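Local structure of eukaryotic translation initiation factor 4E type 5 (Leishmania major, 7KCJ) at residues T11-D16 with M121-A126; T77-R82 with V138-A143; G96-I101 with R154-L159. The protein probably binds the 7-methylguanosine cap of messenger RNA and acts as a translation initiation factor. All coordinates share one frame; numbering follows the deposited sequence.

In the fold
All three contacts reach the single curved antiparallel sheet of the protein. Contacts 2 and 3 have centres about 10 Å apart and are joined through the neighbouring strands 136-143 and 153-159, where Trp158 N probably hydrogen-bonds Val138 O at 2.9 Å. Contact 1 lies at the periphery, its centre about 17 Å from that of contact 2, yet Met121 SD packs on Phe80 CD2 at 3.8 Å. Contacts 1 and 3 do not touch, their nearest atoms being about 7 Å apart. Contacts 2 and 3 share a helix-covered face; the other, bearing Arg140, Glu156 and Trp158, probably corresponds to the side on which eIF4E relatives bind the cap.

Contact 1: residues T11-D16 with M121-A126; sequences THALRD and MGETAA
Arg15 and Leu14 pack closely on Met121, the last residue of helix 108-121. Arg15 N donates to Met121 O at 3.0 Å, and the same carbonyl oxygen lies 3.5 Å from Leu14 CB, with Leu14 CD2 further along against Met121 CB at 4.2 Å. Two residues on, past Gly122, Glu123 N donates to Ala13 O at 3.2 Å from a position tilted out of the carbonyl plane. The aliphatic part of Arg15 extends this tight region: its CD reaches Ala126 CB at 3.7 Å, while NE is held by Val120 O. These bonds flank a single beta bridge between Leu14 and Gly122, which fastens the beginning of strand 13-23 to the short link between helices 108-121 and 123-129, with Leu14 touching Val56 and Met121 touching Leu59 of helix 56-64. Toward solvent the packing thins. The carboxylate of Glu123 passes Ala13 CB with OE2 at 4.0 Å, and a water that accepts from Asp16 N makes a weak bond to the same oxygen. His12 brings NE2 to within 3.6 Å of the Thr124 methyl, CG2, the two side chains crossing at about a right angle, but the histidine has a second conformer and this approach is tentative.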
ATOM      1  N   THR A  11       2.472 -10.848 -16.901  1.00 60.11           N
ATOM      2  CA  THR A  11       1.419 -11.158 -17.874  1.00 60.24           C
ATOM      3  C   THR A  11       0.426 -12.114 -17.232  1.00 59.36           C
ATOM      4  O   THR A  11       0.315 -13.277 -17.629  1.00 59.80           O
ATOM      5  CB  THR A  11       2.021 -11.728 -19.161  1.00 61.95           C
ATOM      6  N   HIS A  12      -0.270 -11.612 -16.206  1.00 57.75           N
ATOM      7  CA  HIS A  12      -1.247 -12.385 -15.447  0.50 57.35           C
ATOM      8  C   HIS A  12      -2.384 -11.482 -14.908  1.00 56.20           C
ATOM      9  O   HIS A  12      -2.390 -10.272 -15.152  1.00 56.33           O
ATOM     10  CB  HIS A  12      -0.539 -13.191 -14.331  0.40 58.51           C
ATOM     11  CG  HIS A  12      -1.278 -14.429 -13.929  0.40 61.01           C
ATOM     12  ND1 HIS A  12      -1.478 -15.468 -14.820  0.40 62.90           N
ATOM     13  CD2 HIS A  12      -1.852 -14.748 -12.746  0.40 62.30           C
ATOM     14  CE1 HIS A  12      -2.169 -16.381 -14.156  0.40 63.51           C
ATOM     15  NE2 HIS A  12      -2.420 -15.991 -12.905  0.40 63.51           N
ATOM     16  N   ALA A  13      -3.388 -12.073 -14.244  1.00 53.79           N
ATOM     17  CA  ALA A  13      -4.539 -11.345 -13.741  1.00 51.92           C
ATOM     18  C   ALA A  13      -4.478 -11.053 -12.232  1.00 49.70           C
ATOM     19  O   ALA A  13      -3.737 -11.697 -11.496  1.00 49.56           O
ATOM     20  CB  ALA A  13      -5.807 -12.129 -14.079  1.00 51.94           C
ATOM     21  N   LEU A  14      -5.244 -10.052 -11.783  1.00 47.71           N
ATOM     22  CA  LEU A  14      -5.363  -9.736 -10.368  1.00 46.25           C
ATOM     23  C   LEU A  14      -6.649 -10.378  -9.873  1.00 45.93           C
ATOM     24  O   LEU A  14      -7.593 -10.535 -10.662  1.00 46.38           O
ATOM     25  CB  LEU A  14      -5.488  -8.219 -10.146  1.00 45.45           C
ATOM     26  CG  LEU A  14      -4.448  -7.352 -10.828  1.00 45.37           C
ATOM     27  CD1 LEU A  14      -4.779  -5.891 -10.648  1.00 45.02           C
ATOM     28  CD2 LEU A  14      -3.036  -7.684 -10.327  1.00 45.42           C
ATOM     29  N   ARG A  15      -6.718 -10.686  -8.563  1.00 44.73           N
ATOM     30  CA  ARG A  15      -7.954 -11.222  -8.005  1.00 43.91           C
ATOM     31  C   ARG A  15      -8.950 -10.054  -7.879  1.00 43.11           C
ATOM     32  O   ARG A  15      -8.587  -8.964  -7.422  1.00 42.77           O
ATOM     33  CB  ARG A  15      -7.712 -11.930  -6.660  1.00 44.38           C
ATOM     34  CG  ARG A  15      -7.146 -11.019  -5.585  1.00 45.68           C
ATOM     35  CD  ARG A  15      -6.789 -11.777  -4.330  1.00 46.62           C
ATOM     36  NE  ARG A  15      -6.509 -10.850  -3.242  1.00 48.66           N
ATOM     37  CZ  ARG A  15      -7.395 -10.474  -2.324  1.00 50.56           C
ATOM     38  NH1 ARG A  15      -8.618 -10.994  -2.316  1.00 49.85           N
ATOM     39  NH2 ARG A  15      -7.050  -9.616  -1.378  1.00 50.13           N
ATOM     40  N   ASP A  16     -10.170 -10.233  -8.395  1.00 43.06           N
ATOM     41  CA  ASP A  16     -11.188  -9.158  -8.393  1.00 43.14           C
ATOM     42  C   ASP A  16     -10.614  -7.854  -9.057  1.00 41.52           C
ATOM     43  O   ASP A  16      -9.613  -7.950  -9.752  1.00 41.81           O
ATOM     44  CB  ASP A  16     -11.676  -8.919  -6.946  1.00 46.07           C
ATOM     45  CG  ASP A  16     -12.131 -10.168  -6.229  1.00 52.15           C
ATOM     46  OD1 ASP A  16     -13.134 -10.765  -6.660  1.00 53.95           O
ATOM     47  OD2 ASP A  16     -11.499 -10.535  -5.226  1.00 54.66           O
ATOM     48  N   MET A 121      -2.366  -8.336  -4.313  1.00 44.17           N
ATOM     49  CA  MET A 121      -3.291  -8.219  -5.452  1.00 46.20           C
ATOM     50  C   MET A 121      -3.268  -9.358  -6.471  1.00 48.48           C
ATOM     51  O   MET A 121      -4.276  -9.570  -7.150  1.00 48.62           O
ATOM     52  CB  MET A 121      -3.082  -6.887  -6.196  1.00 46.55           C
ATOM     53  CG  MET A 121      -3.227  -5.656  -5.317  1.00 48.36           C
ATOM     54  SD  MET A 121      -3.126  -4.093  -6.254  1.00 47.29           S
ATOM     55  CE  MET A 121      -1.556  -4.243  -6.892  1.00 49.10           C
ATOM     56  N   GLY A 122      -2.129 -10.029  -6.619  1.00 50.00           N
ATOM     57  CA  GLY A 122      -1.967 -11.109  -7.588  1.00 52.46           C
ATOM     58  C   GLY A 122      -2.938 -12.261  -7.421  1.00 55.20           C
ATOM     59  O   GLY A 122      -3.278 -12.622  -6.297  1.00 55.23           O
ATOM     60  N   GLU A 123      -3.417 -12.831  -8.534  1.00 57.11           N
ATOM     61  CA  GLU A 123      -4.385 -13.923  -8.484  1.00 59.79           C
ATOM     62  C   GLU A 123      -3.840 -15.198  -7.837  1.00 62.52           C
ATOM     63  O   GLU A 123      -4.480 -15.733  -6.928  1.00 62.94           O
ATOM     64  CB  GLU A 123      -4.962 -14.222  -9.877  1.00 61.95           C
ATOM     65  CG  GLU A 123      -6.463 -14.450  -9.879  1.00 66.92           C
ATOM     66  CD  GLU A 123      -7.041 -14.837 -11.228  1.00 73.03           C
ATOM     67  OE1 GLU A 123      -6.441 -15.706 -11.901  1.00 73.76           O
ATOM     68  OE2 GLU A 123      -8.096 -14.277 -11.611  1.00 75.11           O
ATOM     69  N   THR A 124      -2.684 -15.695  -8.300  1.00 64.16           N
ATOM     70  CA  THR A 124      -2.110 -16.921  -7.744  1.00 66.49           C
ATOM     71  C   THR A 124      -1.164 -16.662  -6.576  1.00 68.36           C
ATOM     72  O   THR A 124      -1.027 -17.523  -5.704  1.00 68.80           O
ATOM     73  CB  THR A 124      -1.443 -17.761  -8.832  1.00 68.47           C
ATOM     74  OG1 THR A 124      -0.262 -17.094  -9.283  1.00 69.75           O
ATOM     75  CG2 THR A 124      -2.373 -18.041 -10.002  1.00 69.19           C
ATOM     76  N   ALA A 125      -0.507 -15.495  -6.552  1.00 69.27           N
ATOM     77  CA  ALA A 125       0.416 -15.168  -5.465  1.00 70.72           C
ATOM     78  C   ALA A 125      -0.303 -14.883  -4.140  1.00 72.32           C
ATOM     79  O   ALA A 125       0.290 -15.080  -3.079  1.00 72.51           O
ATOM     80  CB  ALA A 125       1.297 -13.994  -5.849  1.00 70.78           C
ATOM     81  N   ALA A 126      -1.577 -14.442  -4.196  1.00 73.29           N
ATOM     82  CA  ALA A 126      -2.353 -14.173  -2.984  1.00 74.88           C
ATOM     83  C   ALA A 126      -2.704 -15.462  -2.262  1.00 76.23           C
ATOM     84  O   ALA A 126      -2.583 -15.521  -1.039  1.00 76.32           O
ATOM     85  CB  ALA A 126      -3.618 -13.389  -3.307  1.00 74.99           C
TER
HETATM   86  O   HOH W   1     -10.436 -13.030  -9.598  1.00 52.85           O

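Contact 2: residues T77-R82 with V138-A143; sequences TLIFAR and VLRIAA
Phe80 and Ile141 meet obliquely on the face of the sheet covered by helix 108-121, with Ile141 CD1 3.6 Å from ring atom CE1. Phe80 CG stands anti to the carbonyl carbon (chi1 -59°), and the ring presents its edge to the backbone of the partner strand, where Leu139 O lies in the ring plane, 3.8 Å from CD1. Phe80 and Leu139 are directly opposed as a hydrogen-bonded antiparallel pair and touch through their CB atoms at 4.1 Å. Leu78 and Ile141, the next such pair on this face, are likewise in contact near the backbone. Met121 backs Phe80, Val116 and Leu117 cover Leu139, and Leu113 meets Ile141.

The opposite face has a different character. Thr77 CG2 rests against Arg140 CB at 3.8 Å, the two side chains crossing at a slant, and the same methyl lies over one face of the guanidinium. Ile79 CG1 flanks Arg140 CD at 4.3 Å, and CD1 of this isoleucine is found at the guanidinium edge. The arginine chain bends at chi2 and chi3, its NE forming a salt bridge with Glu156 of strand 153-159.

Four backbone hydrogen bonds join strands 77-82 and 138-143: Leu78 N to Ile141 O and Leu139 N to Phe80 O at 2.9 Å, Ile141 N to Leu78 O and Phe80 N to Leu139 O at 2.8 Å. The chemistry thus divides by face: apolar groups seal the sheet against the helix, while opposite them aliphatic and methyl groups flank an arginine whose charge is probably offset by Glu156 of the neighbouring strand.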
ATOM      1  N   THR A  77      -0.067   9.626  -0.462  1.00 32.98           N
ATOM      2  CA  THR A  77      -0.406   8.216  -0.372  1.00 32.52           C
ATOM      3  C   THR A  77      -0.996   7.751  -1.688  1.00 31.71           C
ATOM      4  O   THR A  77      -1.913   8.382  -2.211  1.00 31.93           O
ATOM      5  CB  THR A  77      -1.406   7.934   0.777  1.00 33.94           C
ATOM      6  OG1 THR A  77      -1.059   8.669   1.944  1.00 35.04           O
ATOM      7  CG2 THR A  77      -1.487   6.475   1.120  1.00 33.76           C
ATOM      8  N   LEU A  78      -0.472   6.663  -2.233  1.00 30.86           N
ATOM      9  CA  LEU A  78      -1.003   6.011  -3.426  1.00 30.09           C
ATOM     10  C   LEU A  78      -1.821   4.855  -2.864  1.00 29.63           C
ATOM     11  O   LEU A  78      -1.287   4.059  -2.112  1.00 29.67           O
ATOM     12  CB  LEU A  78       0.111   5.500  -4.340  1.00 29.98           C
ATOM     13  CG  LEU A  78      -0.362   4.769  -5.593  1.00 32.34           C
ATOM     14  CD1 LEU A  78      -1.153   5.707  -6.502  1.00 32.75           C
ATOM     15  CD2 LEU A  78       0.837   4.165  -6.362  1.00 33.28           C
ATOM     16  N   ILE A  79      -3.114   4.814  -3.134  1.00 29.12           N
ATOM     17  CA  ILE A  79      -4.025   3.835  -2.530  1.00 29.68           C
ATOM     18  C   ILE A  79      -4.612   2.831  -3.524  1.00 30.86           C
ATOM     19  O   ILE A  79      -5.035   3.221  -4.614  1.00 31.70           O
ATOM     20  CB  ILE A  79      -5.152   4.643  -1.835  1.00 30.21           C
ATOM     21  CG1 ILE A  79      -4.573   5.634  -0.777  1.00 31.01           C
ATOM     22  CG2 ILE A  79      -6.239   3.737  -1.231  1.00 30.38           C
ATOM     23  CD1 ILE A  79      -5.630   6.684  -0.201  1.00 31.56           C
ATOM     24  N   PHE A  80      -4.666   1.544  -3.142  1.00 30.58           N
ATOM     25  CA  PHE A  80      -5.271   0.483  -3.945  1.00 30.69           C
ATOM     26  C   PHE A  80      -6.339  -0.170  -3.071  1.00 30.67           C
ATOM     27  O   PHE A  80      -6.007  -0.699  -1.999  1.00 31.00           O
ATOM     28  CB  PHE A  80      -4.237  -0.585  -4.356  1.00 31.00           C
ATOM     29  CG  PHE A  80      -3.073  -0.070  -5.167  1.00 31.99           C
ATOM     30  CD1 PHE A  80      -2.019   0.586  -4.557  1.00 32.82           C
ATOM     31  CD2 PHE A  80      -3.026  -0.257  -6.539  1.00 32.70           C
ATOM     32  CE1 PHE A  80      -0.956   1.060  -5.305  1.00 34.00           C
ATOM     33  CE2 PHE A  80      -1.967   0.227  -7.283  1.00 33.46           C
ATOM     34  CZ  PHE A  80      -0.932   0.868  -6.664  1.00 33.39           C
ATOM     35  N   ALA A  81      -7.609  -0.157  -3.512  1.00 29.63           N
ATOM     36  CA  ALA A  81      -8.670  -0.777  -2.721  1.00 30.30           C
ATOM     37  C   ALA A  81      -9.432  -1.785  -3.543  1.00 31.39           C
ATOM     38  O   ALA A  81      -9.947  -1.436  -4.603  1.00 31.65           O
ATOM     39  CB  ALA A  81      -9.627   0.268  -2.166  1.00 30.11           C
ATOM     40  N   ARG A  82      -9.548  -3.015  -3.043  1.00 31.42           N
ATOM     41  CA  ARG A  82     -10.280  -4.039  -3.757  1.00 32.99           C
ATOM     42  C   ARG A  82     -11.790  -3.755  -3.745  1.00 33.66           C
ATOM     43  O   ARG A  82     -12.376  -3.586  -2.676  1.00 33.24           O
ATOM     44  CB  ARG A  82      -9.946  -5.424  -3.179  1.00 34.86           C
ATOM     45  CG  ARG A  82     -10.477  -6.562  -4.038  1.00 39.06           C
ATOM     46  CD  ARG A  82     -10.199  -7.907  -3.407  1.00 43.50           C
ATOM     47  NE  ARG A  82     -10.807  -8.032  -2.082  1.00 47.49           N
ATOM     48  CZ  ARG A  82     -12.063  -8.415  -1.865  1.00 49.75           C
ATOM     49  NH1 ARG A  82     -12.856  -8.722  -2.883  1.00 49.04           N
ATOM     50  NH2 ARG A  82     -12.530  -8.505  -0.625  1.00 50.09           N
ATOM     51  N   VAL A 138      -6.710  -3.624   1.286  1.00 34.79           N
ATOM     52  CA  VAL A 138      -6.273  -2.263   1.001  1.00 33.43           C
ATOM     53  C   VAL A 138      -4.752  -2.221   1.063  1.00 33.21           C
ATOM     54  O   VAL A 138      -4.138  -2.779   1.991  1.00 32.74           O
ATOM     55  CB  VAL A 138      -6.888  -1.162   1.919  1.00 33.57           C
ATOM     56  CG1 VAL A 138      -6.279   0.203   1.622  1.00 33.74           C
ATOM     57  CG2 VAL A 138      -8.406  -1.085   1.787  1.00 34.17           C
ATOM     58  N   LEU A 139      -4.150  -1.526   0.112  1.00 32.77           N
ATOM     59  CA  LEU A 139      -2.720  -1.344   0.065  1.00 34.55           C
ATOM     60  C   LEU A 139      -2.470   0.155  -0.058  1.00 35.45           C
ATOM     61  O   LEU A 139      -3.036   0.792  -0.939  1.00 35.53           O
ATOM     62  CB  LEU A 139      -2.191  -2.072  -1.167  1.00 35.53           C
ATOM     63  CG  LEU A 139      -0.722  -2.406  -1.223  1.00 39.13           C
ATOM     64  CD1 LEU A 139      -0.320  -3.312  -0.085  1.00 40.42           C
ATOM     65  CD2 LEU A 139      -0.442  -3.130  -2.525  1.00 40.54           C
ATOM     66  N   ARG A 140      -1.666   0.731   0.849  1.00 35.74           N
ATOM     67  CA  ARG A 140      -1.361   2.153   0.830  1.00 36.06           C
ATOM     68  C   ARG A 140       0.147   2.328   0.730  1.00 36.14           C
ATOM     69  O   ARG A 140       0.883   1.771   1.523  1.00 36.26           O
ATOM     70  CB  ARG A 140      -1.912   2.844   2.082  1.00 37.25           C
ATOM     71  CG  ARG A 140      -3.309   2.366   2.473  1.00 40.69           C
ATOM     72  CD  ARG A 140      -4.195   3.490   2.919  1.00 45.31           C
ATOM     73  NE  ARG A 140      -3.807   3.995   4.227  1.00 48.67           N
ATOM     74  CZ  ARG A 140      -4.155   5.185   4.706  1.00 53.52           C
ATOM     75  NH1 ARG A 140      -4.885   6.017   3.972  1.00 52.76           N
ATOM     76  NH2 ARG A 140      -3.776   5.554   5.924  1.00 55.72           N
ATOM     77  N   ILE A 141       0.616   3.052  -0.275  1.00 35.84           N
ATOM     78  CA  ILE A 141       2.044   3.273  -0.486  1.00 36.57           C
ATOM     79  C   ILE A 141       2.393   4.733  -0.223  1.00 36.57           C
ATOM     80  O   ILE A 141       1.790   5.614  -0.826  1.00 36.44           O
ATOM     81  CB  ILE A 141       2.483   2.789  -1.875  1.00 37.68           C
ATOM     82  CG1 ILE A 141       1.974   1.378  -2.169  1.00 38.70           C
ATOM     83  CG2 ILE A 141       3.972   2.835  -2.010  1.00 39.25           C
ATOM     84  CD1 ILE A 141       2.227   0.965  -3.650  1.00 39.94           C
ATOM     85  N   ALA A 142       3.257   4.992   0.767  1.00 36.08           N
ATOM     86  CA  ALA A 142       3.624   6.352   1.139  1.00 36.39           C
ATOM     87  C   ALA A 142       5.084   6.674   0.896  1.00 36.85           C
ATOM     88  O   ALA A 142       5.955   6.008   1.461  1.00 38.05           O
ATOM     89  CB  ALA A 142       3.296   6.595   2.597  1.00 36.03           C
ATOM     90  N   ALA A 143       5.365   7.730   0.126  1.00 35.52           N
ATOM     91  CA  ALA A 143       6.753   8.165  -0.088  1.00 34.96           C
ATOM     92  C   ALA A 143       7.265   8.789   1.214  1.00 34.92           C
ATOM     93  O   ALA A 143       6.641   9.723   1.739  1.00 34.05           O
ATOM     94  CB  ALA A 143       6.811   9.217  -1.188  1.00 34.36           C
TER

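Contact 3: residues G96-I101 with R154-L159; sequences GSRIMI and RVEVWL
Strands 97-101 and 154-159 run antiparallel at 161°, their axes 4.7 Å apart, with backbone hydrogen bonds pairing Ser97 with Leu159, Ile99 with Val157 and Ile101 with Val155. The side chains of these pairs point to one face, where packing is largely apolar, apart from Ser97 at the end near Ser165: Ile99 CD1 meets Leu159 CD1 at 4.1 Å, and Ile101 CD1 approaches Val157 CG2 at 4.3 Å. Helices 108-121 and 165-178 close over this layer, Val116 touching Ile101 and Val155, Val168 touching Ile99.

Glu156 organises the other face. Its OE1 receives Arg98 NH1 at 3.0 Å in a salt bridge and Trp158 NE1, also at 3.0 Å, and the two donors come from opposite faces of the carboxylate plane. The oxygen lies close to the plane of the guanidinium and to that of the indole, so each group offers its edge, with the guanidinium turned 51° from the carboxylate. Arg98 CG sits between the backbone N and the carbonyl carbon (chi1 69°), after which the chain extends as far as NE, which bonds Ser192 O. The double grip on OE1, together with the salt bridge from Arg140 to OE2, fixes the carboxylate and would favour its ionised form. Met100 lies beside Glu156, pointing the same way, with SD 3.5 Å from Glu156 CG. Bends at chi2 and chi3 turn its methyl CE onto Arg154 CD at 3.4 Å.

Trp158 meets Tyr90 obliquely and Phe193 edge-to-face. A sheet with helices packed on one face and aromatic and charged residues gathered on the other is characteristic of the eIF4E fold, whose relatives bind the mRNA cap on the side away from the helices.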
ATOM      1  N   GLY A  96     -10.176  -6.419  11.744  1.00 41.79           N
ATOM      2  CA  GLY A  96      -8.938  -6.341  10.994  1.00 41.12           C
ATOM      3  C   GLY A  96      -7.754  -5.731  11.698  1.00 39.90           C
ATOM      4  O   GLY A  96      -7.842  -5.292  12.847  1.00 40.00           O
ATOM      5  N   SER A  97      -6.631  -5.688  10.997  1.00 38.38           N
ATOM      6  CA  SER A  97      -5.408  -5.077  11.498  1.00 37.68           C
ATOM      7  C   SER A  97      -4.479  -4.729  10.307  1.00 38.42           C
ATOM      8  O   SER A  97      -4.904  -4.853   9.149  1.00 38.01           O
ATOM      9  CB  SER A  97      -4.731  -5.959  12.546  1.00 37.09           C
ATOM     10  OG  SER A  97      -4.313  -7.210  12.026  1.00 38.76           O
ATOM     11  N   ARG A  98      -3.250  -4.243  10.575  1.00 38.45           N
ATOM     12  CA  ARG A  98      -2.372  -3.839   9.491  1.00 38.75           C
ATOM     13  C   ARG A  98      -0.935  -4.310   9.632  1.00 37.80           C
ATOM     14  O   ARG A  98      -0.485  -4.644  10.728  1.00 37.14           O
ATOM     15  CB  ARG A  98      -2.437  -2.316   9.305  1.00 41.35           C
ATOM     16  CG  ARG A  98      -1.826  -1.548  10.448  1.00 46.95           C
ATOM     17  CD  ARG A  98      -2.187  -0.078  10.404  1.00 51.15           C
ATOM     18  NE  ARG A  98      -1.739   0.595  11.620  1.00 55.80           N
ATOM     19  CZ  ARG A  98      -1.191   1.806  11.656  1.00 59.51           C
ATOM     20  NH1 ARG A  98      -1.007   2.495  10.535  1.00 58.84           N
ATOM     21  NH2 ARG A  98      -0.798   2.327  12.809  1.00 60.56           N
ATOM     22  N   ILE A  99      -0.224  -4.354   8.493  1.00 37.51           N
ATOM     23  CA  ILE A  99       1.189  -4.710   8.440  1.00 37.85           C
ATOM     24  C   ILE A  99       1.918  -3.555   7.767  1.00 38.47           C
ATOM     25  O   ILE A  99       1.519  -3.125   6.684  1.00 38.75           O
ATOM     26  CB  ILE A  99       1.417  -6.061   7.695  1.00 38.06           C
ATOM     27  CG1 ILE A  99       0.888  -7.243   8.511  1.00 38.52           C
ATOM     28  CG2 ILE A  99       2.888  -6.260   7.358  1.00 38.51           C
ATOM     29  CD1 ILE A  99       0.803  -8.512   7.729  1.00 39.30           C
ATOM     30  N   MET A 100       2.945  -3.005   8.426  1.00 38.69           N
ATOM     31  CA  MET A 100       3.741  -1.925   7.840  1.00 38.93           C
ATOM     32  C   MET A 100       5.071  -2.475   7.423  1.00 37.81           C
ATOM     33  O   MET A 100       5.725  -3.162   8.205  1.00 37.30           O
ATOM     34  CB  MET A 100       3.991  -0.768   8.823  1.00 41.19           C
ATOM     35  CG  MET A 100       2.782  -0.325   9.589  1.00 46.68           C
ATOM     36  SD  MET A 100       1.332   0.188   8.717  1.00 61.56           S
ATOM     37  CE  MET A 100       1.802   1.900   8.394  1.00 62.81           C
ATOM     38  N   ILE A 101       5.457  -2.211   6.182  1.00 37.08           N
ATOM     39  CA  ILE A 101       6.745  -2.627   5.640  1.00 36.65           C
ATOM     40  C   ILE A 101       7.490  -1.369   5.205  1.00 35.57           C
ATOM     41  O   ILE A 101       7.052  -0.704   4.261  1.00 35.38           O
ATOM     42  CB  ILE A 101       6.542  -3.582   4.439  1.00 37.36           C
ATOM     43  CG1 ILE A 101       5.707  -4.808   4.832  1.00 38.52           C
ATOM     44  CG2 ILE A 101       7.874  -4.018   3.847  1.00 37.69           C
ATOM     45  CD1 ILE A 101       4.862  -5.276   3.786  1.00 39.84           C
ATOM     46  N   ARG A 154       7.079   3.490   2.473  1.00 35.46           N
ATOM     47  CA  ARG A 154       6.381   2.620   3.415  1.00 36.02           C
ATOM     48  C   ARG A 154       5.169   2.022   2.752  1.00 36.23           C
ATOM     49  O   ARG A 154       4.375   2.756   2.180  1.00 36.85           O
ATOM     50  CB  ARG A 154       5.932   3.362   4.678  1.00 37.61           C
ATOM     51  CG  ARG A 154       5.309   2.385   5.694  1.00 43.21           C
ATOM     52  CD  ARG A 154       4.608   3.063   6.841  1.00 49.65           C
ATOM     53  NE  ARG A 154       5.453   3.984   7.584  1.00 56.25           N
ATOM     54  CZ  ARG A 154       5.001   4.818   8.518  1.00 61.28           C
ATOM     55  NH1 ARG A 154       3.701   4.871   8.802  1.00 61.39           N
ATOM     56  NH2 ARG A 154       5.839   5.631   9.151  1.00 62.05           N
ATOM     57  N   VAL A 155       5.007   0.713   2.843  1.00 36.02           N
ATOM     58  CA  VAL A 155       3.832   0.041   2.327  1.00 36.79           C
ATOM     59  C   VAL A 155       2.996  -0.390   3.528  1.00 36.41           C
ATOM     60  O   VAL A 155       3.514  -0.995   4.471  1.00 36.54           O
ATOM     61  CB  VAL A 155       4.178  -1.149   1.408  1.00 38.35           C
ATOM     62  CG1 VAL A 155       2.900  -1.759   0.819  1.00 39.25           C
ATOM     63  CG2 VAL A 155       5.124  -0.725   0.293  1.00 38.70           C
ATOM     64  N   GLU A 156       1.732  -0.010   3.542  1.00 36.08           N
ATOM     65  CA  GLU A 156       0.802  -0.334   4.619  1.00 36.32           C
ATOM     66  C   GLU A 156      -0.263  -1.266   4.041  1.00 36.33           C
ATOM     67  O   GLU A 156      -0.940  -0.901   3.080  1.00 36.29           O
ATOM     68  CB  GLU A 156       0.159   0.958   5.154  1.00 38.97           C
ATOM     69  CG  GLU A 156      -0.947   0.755   6.186  1.00 46.79           C
ATOM     70  CD  GLU A 156      -1.568   2.043   6.698  1.00 56.84           C
ATOM     71  OE1 GLU A 156      -2.129   2.038   7.815  1.00 57.71           O
ATOM     72  OE2 GLU A 156      -1.491   3.064   5.974  1.00 62.78           O
ATOM     73  N   VAL A 157      -0.408  -2.459   4.611  1.00 36.32           N
ATOM     74  CA  VAL A 157      -1.390  -3.444   4.141  1.00 37.04           C
ATOM     75  C   VAL A 157      -2.502  -3.597   5.166  1.00 37.22           C
ATOM     76  O   VAL A 157      -2.199  -3.884   6.317  1.00 36.91           O
ATOM     77  CB  VAL A 157      -0.712  -4.829   3.928  1.00 37.92           C
ATOM     78  CG1 VAL A 157      -1.670  -5.797   3.238  1.00 38.45           C
ATOM     79  CG2 VAL A 157       0.610  -4.712   3.156  1.00 38.01           C
ATOM     80  N   TRP A 158      -3.777  -3.455   4.771  1.00 37.62           N
ATOM     81  CA  TRP A 158      -4.909  -3.635   5.693  1.00 37.89           C
ATOM     82  C   TRP A 158      -5.522  -4.993   5.488  1.00 37.96           C
ATOM     83  O   TRP A 158      -5.913  -5.329   4.371  1.00 37.99           O
ATOM     84  CB  TRP A 158      -5.996  -2.559   5.523  1.00 38.28           C
ATOM     85  CG  TRP A 158      -5.592  -1.148   5.874  1.00 39.63           C
ATOM     86  CD1 TRP A 158      -4.397  -0.726   6.386  1.00 40.75           C
ATOM     87  CD2 TRP A 158      -6.397   0.029   5.710  1.00 39.96           C
ATOM     88  NE1 TRP A 158      -4.410   0.641   6.545  1.00 41.25           N
ATOM     89  CE2 TRP A 158      -5.628   1.128   6.142  1.00 40.89           C
ATOM     90  CE3 TRP A 158      -7.702   0.263   5.253  1.00 41.07           C
ATOM     91  CZ2 TRP A 158      -6.102   2.440   6.083  1.00 41.44           C
ATOM     92  CZ3 TRP A 158      -8.182   1.566   5.246  1.00 42.12           C
ATOM     93  CH2 TRP A 158      -7.385   2.632   5.667  1.00 41.83           C
ATOM     94  N   LEU A 159      -5.556  -5.800   6.544  1.00 37.97           N
ATOM     95  CA  LEU A 159      -6.137  -7.133   6.484  1.00 38.68           C
ATOM     96  C   LEU A 159      -7.545  -7.082   7.072  1.00 39.03           C
ATOM     97  O   LEU A 159      -7.744  -6.445   8.101  1.00 38.54           O
ATOM     98  CB  LEU A 159      -5.307  -8.149   7.290  1.00 39.21           C
ATOM     99  CG  LEU A 159      -3.776  -8.017   7.376  1.00 41.65           C
ATOM    100  CD1 LEU A 159      -3.201  -9.170   8.078  1.00 42.64           C
ATOM    101  CD2 LEU A 159      -3.149  -7.994   6.039  1.00 42.63           C
TER